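Local coordinates for protein esterase (Alcaligenes sp., PDB 1QLW) that probably hydrolyses carboxylic esters as a bacterial esterase of the alpha/beta hydrolase fold, at residues A141-P149 / H294-Q302. Residues are numbered along the deposited sequence; the frame is centred on the assembly and turned at random.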
ATOM      1  N   ALA A 141      16.163   8.751  11.834  1.00 14.31           N
ATOM      2  CA  ALA A 141      14.761   9.134  11.934  1.00 13.73           C
ATOM      3  C   ALA A 141      14.447   9.722  13.299  1.00 13.42           C
ATOM      4  O   ALA A 141      13.636  10.652  13.404  1.00 14.06           O
ATOM      5  CB  ALA A 141      13.869   7.947  11.611  1.00 14.38           C
ATOM      6  N   TRP A 142      15.025   9.177  14.356  1.00 14.09           N
ATOM      7  CA  TRP A 142      14.775   9.690  15.705  1.00 14.97           C
ATOM      8  C   TRP A 142      15.020  11.191  15.783  1.00 15.40           C
ATOM      9  O   TRP A 142      14.247  11.939  16.387  1.00 16.57           O
ATOM     10  CB  TRP A 142      15.731   8.966  16.642  1.00 16.71           C
ATOM     11  CG  TRP A 142      15.508   9.138  18.104  1.00 16.30           C
ATOM     12  CD1 TRP A 142      16.040  10.093  18.924  1.00 16.67           C
ATOM     13  CD2 TRP A 142      14.719   8.283  18.936  1.00 16.73           C
ATOM     14  NE1 TRP A 142      15.623   9.880  20.220  1.00 16.72           N
ATOM     15  CE2 TRP A 142      14.812   8.771  20.252  1.00 16.55           C
ATOM     16  CE3 TRP A 142      13.939   7.149  18.682  1.00 18.47           C
ATOM     17  CZ2 TRP A 142      14.160   8.148  21.316  1.00 17.78           C
ATOM     18  CZ3 TRP A 142      13.295   6.552  19.740  1.00 19.76           C
ATOM     19  CH2 TRP A 142      13.402   7.047  21.044  1.00 19.67           C
ATOM     20  N   ALA A 143      16.116  11.633  15.185  1.00 16.09           N
ATOM     21  CA  ALA A 143      16.487  13.045  15.198  1.00 16.93           C
ATOM     22  C   ALA A 143      15.696  13.834  14.172  1.00 16.37           C
ATOM     23  O   ALA A 143      15.270  14.967  14.458  1.00 17.58           O
ATOM     24  CB  ALA A 143      17.990  13.196  15.029  1.00 20.11           C
ATOM     25  N   ILE A 144      15.478  13.308  12.966  1.00 15.74           N
ATOM     26  CA  ILE A 144      14.655  14.004  11.974  1.00 16.29           C
ATOM     27  C   ILE A 144      13.256  14.278  12.509  1.00 14.21           C
ATOM     28  O   ILE A 144      12.674  15.345  12.301  1.00 15.59           O
ATOM     29  CB  ILE A 144      14.563  13.187  10.669  1.00 18.26           C
ATOM     30  CG1 ILE A 144      15.951  13.118  10.029  1.00 21.32           C
ATOM     31  CG2 ILE A 144      13.535  13.777   9.710  1.00 20.41           C
ATOM     32  CD1 ILE A 144      16.128  12.085   8.938  1.00 24.18           C
ATOM     33  N   PHE A 145      12.720  13.312  13.259  1.00 13.48           N
ATOM     34  CA  PHE A 145      11.376  13.413  13.786  1.00 12.87           C
ATOM     35  C   PHE A 145      11.306  14.155  15.112  1.00 12.45           C
ATOM     36  O   PHE A 145      10.208  14.424  15.603  1.00 13.69           O
ATOM     37  CB  PHE A 145      10.751  12.031  13.927  1.00 13.06           C
ATOM     38  CG  PHE A 145      10.562  11.264  12.642  1.00 13.29           C
ATOM     39  CD1 PHE A 145      10.566  11.875  11.391  1.00 15.10           C
ATOM     40  CD2 PHE A 145      10.351   9.901  12.682  1.00 14.44           C
ATOM     41  CE1 PHE A 145      10.368  11.163  10.229  1.00 16.27           C
ATOM     42  CE2 PHE A 145      10.152   9.170  11.524  1.00 14.85           C
ATOM     43  CZ  PHE A 145      10.159   9.794  10.304  1.00 15.80           C
ATOM     44  N   ARG A 146      12.460  14.492  15.687  1.00 13.53           N
ATOM     45  CA  ARG A 146      12.575  15.258  16.908  1.00 14.29           C
ATOM     46  C   ARG A 146      11.969  14.509  18.091  1.00 15.17           C
ATOM     47  O   ARG A 146      11.361  15.121  18.986  1.00 17.28           O
ATOM     48  CB  ARG A 146      11.982  16.669  16.777  1.00 14.98           C
ATOM     49  CG  ARG A 146      12.512  17.445  15.591  1.00 14.53           C
ATOM     50  CD  ARG A 146      12.189  18.940  15.670  1.00 14.70           C
ATOM     51  NE  ARG A 146      10.790  19.183  15.983  1.00 14.89           N
ATOM     52  CZ  ARG A 146       9.785  19.054  15.125  1.00 14.55           C
ATOM     53  NH1 ARG A 146      10.032  18.797  13.834  1.00 15.29           N
ATOM     54  NH2 ARG A 146       8.532  19.179  15.548  1.00 15.17           N
ATOM     55  N   PHE A 147      12.261  13.215  18.187  1.00 14.81           N
ATOM     56  CA  PHE A 147      11.831  12.472  19.355  1.00 15.21           C
ATOM     57  C   PHE A 147      12.705  12.756  20.579  1.00 15.97           C
ATOM     58  O   PHE A 147      12.271  12.556  21.700  1.00 16.64           O
ATOM     59  CB  PHE A 147      11.851  10.976  19.064  1.00 14.98           C
ATOM     60  CG  PHE A 147      10.853  10.504  18.033  1.00 14.32           C
ATOM     61  CD1 PHE A 147       9.761  11.261  17.648  1.00 14.76           C
ATOM     62  CD2 PHE A 147      11.049   9.264  17.455  1.00 14.50           C
ATOM     63  CE1 PHE A 147       8.871  10.777  16.704  1.00 13.98           C
ATOM     64  CE2 PHE A 147      10.156   8.770  16.523  1.00 14.89           C
ATOM     65  CZ  PHE A 147       9.060   9.521  16.147  1.00 14.41           C
ATOM     66  N   GLY A 148      13.935  13.164  20.317  1.00 16.07           N
ATOM     67  CA  GLY A 148      14.902  13.483  21.376  1.00 17.37           C
ATOM     68  C   GLY A 148      16.134  13.997  20.663  1.00 19.10           C
ATOM     69  O   GLY A 148      16.185  14.087  19.449  1.00 20.92           O
ATOM     70  N   PRO A 149      17.133  14.384  21.445  1.00 21.53           N
ATOM     71  CA  PRO A 149      18.311  15.020  20.868  1.00 24.34           C
ATOM     72  C   PRO A 149      19.128  14.117  19.975  1.00 24.87           C
ATOM     73  O   PRO A 149      19.701  14.522  18.953  1.00 28.18           O
ATOM     74  CB  PRO A 149      19.078  15.527  22.087  1.00 25.93           C
ATOM     75  CG  PRO A 149      18.594  14.725  23.250  1.00 25.32           C
ATOM     76  CD  PRO A 149      17.170  14.360  22.922  1.00 22.04           C
ATOM     77  N   HIS A 294       2.032  21.297  23.777  1.00 20.07           N
ATOM     78  CA  HIS A 294       3.463  21.090  23.863  1.00 20.79           C
ATOM     79  C   HIS A 294       3.897  19.659  23.577  1.00 18.95           C
ATOM     80  O   HIS A 294       3.134  18.716  23.790  1.00 20.97           O
ATOM     81  CB  HIS A 294       3.915  21.440  25.300  1.00 23.60           C
ATOM     82  CG  HIS A 294       3.565  22.845  25.681  1.00 26.82           C
ATOM     83  ND1 HIS A 294       2.468  23.242  26.399  1.00 29.75           N
ATOM     84  CD2 HIS A 294       4.174  23.988  25.294  1.00 27.65           C
ATOM     85  CE1 HIS A 294       2.476  24.561  26.547  1.00 29.84           C
ATOM     86  NE2 HIS A 294       3.488  25.049  25.853  1.00 29.70           N
ATOM     87  N   GLY A 295       5.132  19.526  23.113  1.00 18.58           N
ATOM     88  CA  GLY A 295       5.751  18.227  22.947  1.00 18.71           C
ATOM     89  C   GLY A 295       5.514  17.545  21.612  1.00 16.20           C
ATOM     90  O   GLY A 295       6.004  16.427  21.447  1.00 17.45           O
ATOM     91  N   ASN A 296       4.800  18.123  20.667  1.00 15.17           N
ATOM     92  CA  ASN A 296       4.537  17.401  19.428  1.00 14.14           C
ATOM     93  C   ASN A 296       5.809  17.192  18.621  1.00 14.29           C
ATOM     94  O   ASN A 296       6.644  18.068  18.485  1.00 15.53           O
ATOM     95  CB  ASN A 296       3.469  18.082  18.579  1.00 14.93           C
ATOM     96  CG  ASN A 296       2.084  17.807  19.119  1.00 14.77           C
ATOM     97  OD1 ASN A 296       1.498  18.645  19.809  1.00 16.44           O
ATOM     98  ND2 ASN A 296       1.582  16.608  18.802  1.00 14.73           N
ATOM     99  N   SER A 297       5.865  15.974  18.067  1.00 13.72           N
ATOM    100  CA  SER A 297       6.967  15.582  17.210  1.00 13.46           C
ATOM    101  C   SER A 297       6.639  15.932  15.763  1.00 12.95           C
ATOM    102  O   SER A 297       5.553  16.421  15.425  1.00 14.46           O
ATOM    103  CB  SER A 297       7.205  14.079  17.323  1.00 13.57           C
ATOM    104  OG  SER A 297       6.208  13.322  16.640  1.00 13.49           O
ATOM    105  N   HIS A 298       7.567  15.576  14.869  1.00 12.93           N
ATOM    106  CA  HIS A 298       7.268  15.718  13.443  1.00 13.18           C
ATOM    107  C   HIS A 298       6.129  14.803  12.996  1.00 13.81           C
ATOM    108  O   HIS A 298       5.429  15.101  12.034  1.00 15.12           O
ATOM    109  CB  HIS A 298       8.531  15.362  12.662  1.00 14.06           C
ATOM    110  CG  HIS A 298       8.413  15.485  11.189  1.00 14.85           C
ATOM    111  ND1 HIS A 298       8.097  16.673  10.556  1.00 15.79           N
ATOM    112  CD2 HIS A 298       8.581  14.576  10.201  1.00 18.20           C
ATOM    113  CE1 HIS A 298       8.064  16.460   9.248  1.00 17.55           C
ATOM    114  NE2 HIS A 298       8.401  15.198   9.003  1.00 19.32           N
ATOM    115  N   MET A 299       5.965  13.678  13.685  1.00 12.83           N
ATOM    116  CA  MET A 299       4.924  12.708  13.392  1.00 12.97           C
ATOM    117  C   MET A 299       3.668  13.021  14.194  1.00 12.75           C
ATOM    118  O   MET A 299       3.053  12.138  14.811  1.00 13.77           O
ATOM    119  CB  MET A 299       5.434  11.295  13.670  1.00 13.38           C
ATOM    120  CG  MET A 299       6.631  10.888  12.841  1.00 15.02           C
ATOM    121  SD  MET A 299       6.387  10.887  11.073  1.00 13.83           S
ATOM    122  CE  MET A 299       5.081   9.680  10.889  1.00 15.23           C
ATOM    123  N   MET A 300       3.223  14.279  14.134  1.00 12.98           N
ATOM    124  CA  MET A 300       2.170  14.734  15.050  1.00 13.28           C
ATOM    125  C   MET A 300       0.828  14.053  14.800  1.00 13.01           C
ATOM    126  O   MET A 300      -0.003  13.985  15.708  1.00 13.88           O
ATOM    127  CB  MET A 300       2.048  16.248  15.025  1.00 14.12           C
ATOM    128  CG  MET A 300       1.543  16.781  13.695  1.00 14.43           C
ATOM    129  SD  MET A 300       1.413  18.595  13.711  1.00 15.42           S
ATOM    130  CE  MET A 300       3.167  19.013  13.741  1.00 18.23           C
ATOM    131  N   MET A 301       0.593  13.547  13.589  1.00 12.07           N
ATOM    132  CA  MET A 301      -0.607  12.780  13.288  1.00 12.43           C
ATOM    133  C   MET A 301      -0.625  11.429  13.994  1.00 12.20           C
ATOM    134  O   MET A 301      -1.672  10.784  14.074  1.00 12.97           O
ATOM    135  CB  MET A 301      -0.810  12.600  11.786  1.00 12.34           C
ATOM    136  CG  MET A 301       0.159  11.681  11.064  1.00 12.88           C
ATOM    137  SD  MET A 301       1.893  12.200  11.030  1.00 13.51           S
ATOM    138  CE  MET A 301       1.734  13.650   9.953  1.00 18.14           C
ATOM    139  N   GLN A 302       0.508  10.993  14.545  1.00 11.65           N
ATOM    140  CA  GLN A 302       0.644   9.752  15.284  1.00 12.24           C
ATOM    141  C   GLN A 302       0.864   9.969  16.789  1.00 12.19           C
ATOM    142  O   GLN A 302       0.912   8.997  17.554  1.00 13.47           O
ATOM    143  CB  GLN A 302       1.830   8.923  14.756  1.00 12.34           C
ATOM    144  CG  GLN A 302       1.628   8.504  13.304  1.00 12.15           C
ATOM    145  CD  GLN A 302       2.798   7.743  12.726  1.00 12.52           C
ATOM    146  OE1 GLN A 302       3.813   7.532  13.383  1.00 14.53           O
ATOM    147  NE2 GLN A 302       2.625   7.352  11.466  1.00 12.93           N
TER
HETATM  148  O   HOH W   1       8.855  15.084  20.396  1.00 30.29           O
HETATM  149  O   HOH W   2       9.361  17.339  19.489  1.00 37.44           O
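With CG of His298 anti to the backbone N (chi1 -179°) and the Phe145 side chain turned beside its own backbone N, the imidazole and the phenyl ring meet at their rims, without stacking. His298 CD2 stands 3.6 Å from Phe145 CD1, the planes inclined by 23°. Met299 curls back over one face of the phenyl ring in a Met-aromatic contact: SD lies 4.0 Å from Phe145 CZ, and CG adds a CH-pi contact, 3.9 Å from Phe145 CD2. A flat phenyl ring suits this place because its rim meets the imidazole while its face takes the thioether; an alanine here would probably open a gap beside the Met299 thioether and strip the His298 ring edge of its apolar neighbour. The backbones join beside this cluster, where the amide of His298 donates to Phe145 O (N to O 3.0 Å) in a nearly straight bond, 175° at the hydrogen. Ser297 is small enough to pass the edge of the Phe147 ring, its OG 3.7 Å from CE1, while that hydroxyl accepts from Met299 N in an ST turn and also bonds Asp303. Arg146 closes the helix with a Schellman motif, and its long chain brings one guanidinium face over His298 N, with NH1 3.9 Å from His298 CB. Glu230 is shared, forming a salt bridge with Arg146 NH1 and a hydrogen bond with His298 ND1, so the arginine probably helps to position the acid behind the histidine. A histidine in the loop after strand 283-287, paired with an acid just beyond strand 223-229, is consistent with the His-acid part of an alpha/beta hydrolase catalytic triad, here packed against the Schellman turn that follows helix 138-144.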